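Local coordinates for protein phycocyanobilin lyase subunit beta (Nostoc sp. PCC 7120, PDB 5N3U) that associates with the alpha subunit CpcE to form a lyase that is probably required for attaching the bilin chromophore to the phycocyanin alpha chain CpcA, at residues S109-A114 with L143-D148. Residues are numbered along the deposited sequence; the frame is centred on the assembly and turned at random.
Sequences SVRRAA and LFISQD
Asp148 OD1 is gripped twice: by Arg111 NH1 at 2.9 Å, in a salt bridge, and by a water that donates to OD1 and accepts from Arg111 NH2. The direct bond is nearly straight, with an N-H...O angle of 163°. Its acceptor lies almost in the guanidinium plane but is itself met from above the carboxylate, and the two planes stand 70° apart, which excludes a flat, two-pronged pairing. The water also lies in the guanidinium plane, 3.2 Å from Arg111 NH2, and closes a ring that ties both terminal nitrogens to one oxygen. Beside it, Arg111 NH2 meets Ile145 CG2 at 3.7 Å, a van der Waals contact of the methyl at the edge of the guanidinium, near its plane.

Further bonds help to fix the flat group and its partner. With the Arg111 chain bent at chi3 (71°), NE bonds to the carbonyl oxygen of Ala102 while NH1 and NH2 bond to Asp148 and the water, which restrains the rotation of the flat group. The carboxylate projects from a type I turn, Ile145 to Asp148, closed by Asp148 N bonding to Ile145 O at 3.0 Å; Asp148 OD2 accepts a hydrogen bond from the backbone N of Glu150. A leucine in place of Arg111 would remove the NH1 bond and the NH2 anchor of the water, and the buried Asp148 would probably be left with its charge poorly balanced.

The nearest CA atoms, those of Arg111 and Ile145, are 9.2 Å apart, evidence that the reach of the Arg111 side chain, not close backbones, joins helix 108-118 to the Ile145-Asp148 turn at the C-terminal end of helix 130-145, within the HEAT-repeat region. Ile153 of helix 151-163 touches both Arg111 and Asp148, while Asn13 of a CpcE subunit packs on the same pair, placing the salt bridge beside the lyase's subunit interface.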
loop_
_atom_site.group_PDB
_atom_site.type_symbol
_atom_site.label_atom_id
_atom_site.label_comp_id
_atom_site.label_asym_id
_atom_site.label_seq_id
_atom_site.Cartn_x
_atom_site.Cartn_y
_atom_site.Cartn_z
ATOM N N SER B 109 -4.175 8.236 4.142
ATOM C CA SER B 109 -5.554 8.552 4.308
ATOM C C SER B 109 -6.038 7.961 5.640
ATOM O O SER B 109 -6.869 8.595 6.359
ATOM C CB SER B 109 -6.425 7.929 3.150
ATOM O OG SER B 109 -6.141 6.541 2.944
ATOM N N VAL B 110 -5.525 6.776 5.998
ATOM C CA VAL B 110 -5.945 6.141 7.261
ATOM C C VAL B 110 -5.395 6.900 8.441
ATOM O O VAL B 110 -6.113 7.165 9.408
ATOM C CB VAL B 110 -5.498 4.694 7.306
ATOM C CG1 VAL B 110 -5.670 4.106 8.727
ATOM C CG2 VAL B 110 -6.264 3.895 6.319
ATOM N N ARG B 111 -4.106 7.181 8.426
ATOM C CA ARG B 111 -3.448 7.877 9.498
ATOM C C ARG B 111 -4.038 9.276 9.777
ATOM O O ARG B 111 -4.143 9.679 10.950
ATOM C CB ARG B 111 -1.942 7.985 9.188
ATOM C CG ARG B 111 -1.237 6.643 8.977
ATOM C CD ARG B 111 0.264 6.751 8.738
ATOM N NE ARG B 111 0.862 7.149 10.000
ATOM C CZ ARG B 111 2.052 7.697 10.131
ATOM N NH1 ARG B 111 2.859 7.894 9.082
ATOM N NH2 ARG B 111 2.435 8.033 11.333
ATOM N N ARG B 112 -4.347 10.049 8.718
ATOM C CA ARG B 112 -4.829 11.376 8.896
ATOM C C ARG B 112 -6.176 11.351 9.556
ATOM O O ARG B 112 -6.464 12.217 10.408
ATOM C CB ARG B 112 -4.914 12.167 7.592
ATOM C CG ARG B 112 -3.522 12.427 6.951
ATOM C CD ARG B 112 -3.580 13.297 5.726
ATOM N NE ARG B 112 -4.414 12.701 4.695
ATOM C CZ ARG B 112 -3.972 12.249 3.498
ATOM N NH1 ARG B 112 -2.696 12.349 3.133
ATOM N NH2 ARG B 112 -4.816 11.686 2.695
ATOM N N ALA B 113 -7.017 10.414 9.145
ATOM C CA ALA B 113 -8.370 10.263 9.711
ATOM C C ALA B 113 -8.298 9.938 11.196
ATOM O O ALA B 113 -9.090 10.416 11.970
ATOM C CB ALA B 113 -9.201 9.195 8.955
ATOM N N ALA B 114 -7.313 9.120 11.569
ATOM C CA ALA B 114 -7.150 8.709 12.934
ATOM C C ALA B 114 -6.611 9.872 13.806
ATOM O O ALA B 114 -7.124 10.101 14.879
ATOM C CB ALA B 114 -6.233 7.535 12.965
ATOM N N LEU B 143 1.636 13.562 19.670
ATOM C CA LEU B 143 2.986 14.129 19.772
ATOM C C LEU B 143 3.975 13.302 19.000
ATOM O O LEU B 143 4.855 13.819 18.259
ATOM C CB LEU B 143 3.433 14.267 21.235
ATOM C CG LEU B 143 2.622 15.204 22.110
ATOM C CD1 LEU B 143 3.103 15.138 23.573
ATOM C CD2 LEU B 143 2.736 16.641 21.616
ATOM N N PHE B 144 3.850 11.992 19.118
ATOM C CA PHE B 144 4.700 11.135 18.330
ATOM C C PHE B 144 4.535 11.278 16.815
ATOM O O PHE B 144 5.544 11.349 16.074
ATOM C CB PHE B 144 4.521 9.699 18.827
ATOM C CG PHE B 144 5.219 8.674 18.039
ATOM C CD1 PHE B 144 6.537 8.433 18.273
ATOM C CD2 PHE B 144 4.530 7.835 17.171
ATOM C CE1 PHE B 144 7.193 7.467 17.593
ATOM C CE2 PHE B 144 5.228 6.838 16.433
ATOM C CZ PHE B 144 6.544 6.630 16.681
ATOM N N ILE B 145 3.297 11.309 16.312
ATOM C CA ILE B 145 3.181 11.367 14.842
ATOM C C ILE B 145 3.463 12.755 14.268
ATOM O O ILE B 145 3.642 12.873 13.074
ATOM C CB ILE B 145 1.844 10.821 14.308
ATOM C CG1 ILE B 145 0.671 11.622 14.826
ATOM C CG2 ILE B 145 1.692 9.371 14.755
ATOM C CD1 ILE B 145 -0.562 11.346 14.024
ATOM N N SER B 146 3.481 13.775 15.121
ATOM C CA SER B 146 3.811 15.158 14.694
ATOM C C SER B 146 5.238 15.311 14.210
ATOM O O SER B 146 5.578 16.342 13.666
ATOM C CB SER B 146 3.526 16.139 15.820
ATOM O OG SER B 146 4.544 16.067 16.815
ATOM N N GLN B 147 6.062 14.286 14.408
ATOM C CA GLN B 147 7.400 14.221 13.863
ATOM C C GLN B 147 7.474 13.546 12.519
ATOM O O GLN B 147 8.517 13.494 11.951
ATOM C CB GLN B 147 8.325 13.436 14.822
ATOM C CG GLN B 147 8.387 13.972 16.247
ATOM C CD GLN B 147 8.286 12.904 17.332
ATOM O OE1 GLN B 147 8.509 11.696 17.098
ATOM N NE2 GLN B 147 7.912 13.340 18.544
ATOM N N ASP B 148 6.393 13.009 11.969
ATOM C CA ASP B 148 6.485 12.273 10.744
ATOM C C ASP B 148 7.079 13.167 9.654
ATOM O O ASP B 148 6.889 14.380 9.664
ATOM C CB ASP B 148 5.095 11.820 10.281
ATOM C CG ASP B 148 5.141 10.699 9.329
ATOM O OD1 ASP B 148 5.219 9.515 9.781
ATOM O OD2 ASP B 148 5.072 10.947 8.109
HETATM O O HOH W 1 5.163 9.118 12.628
#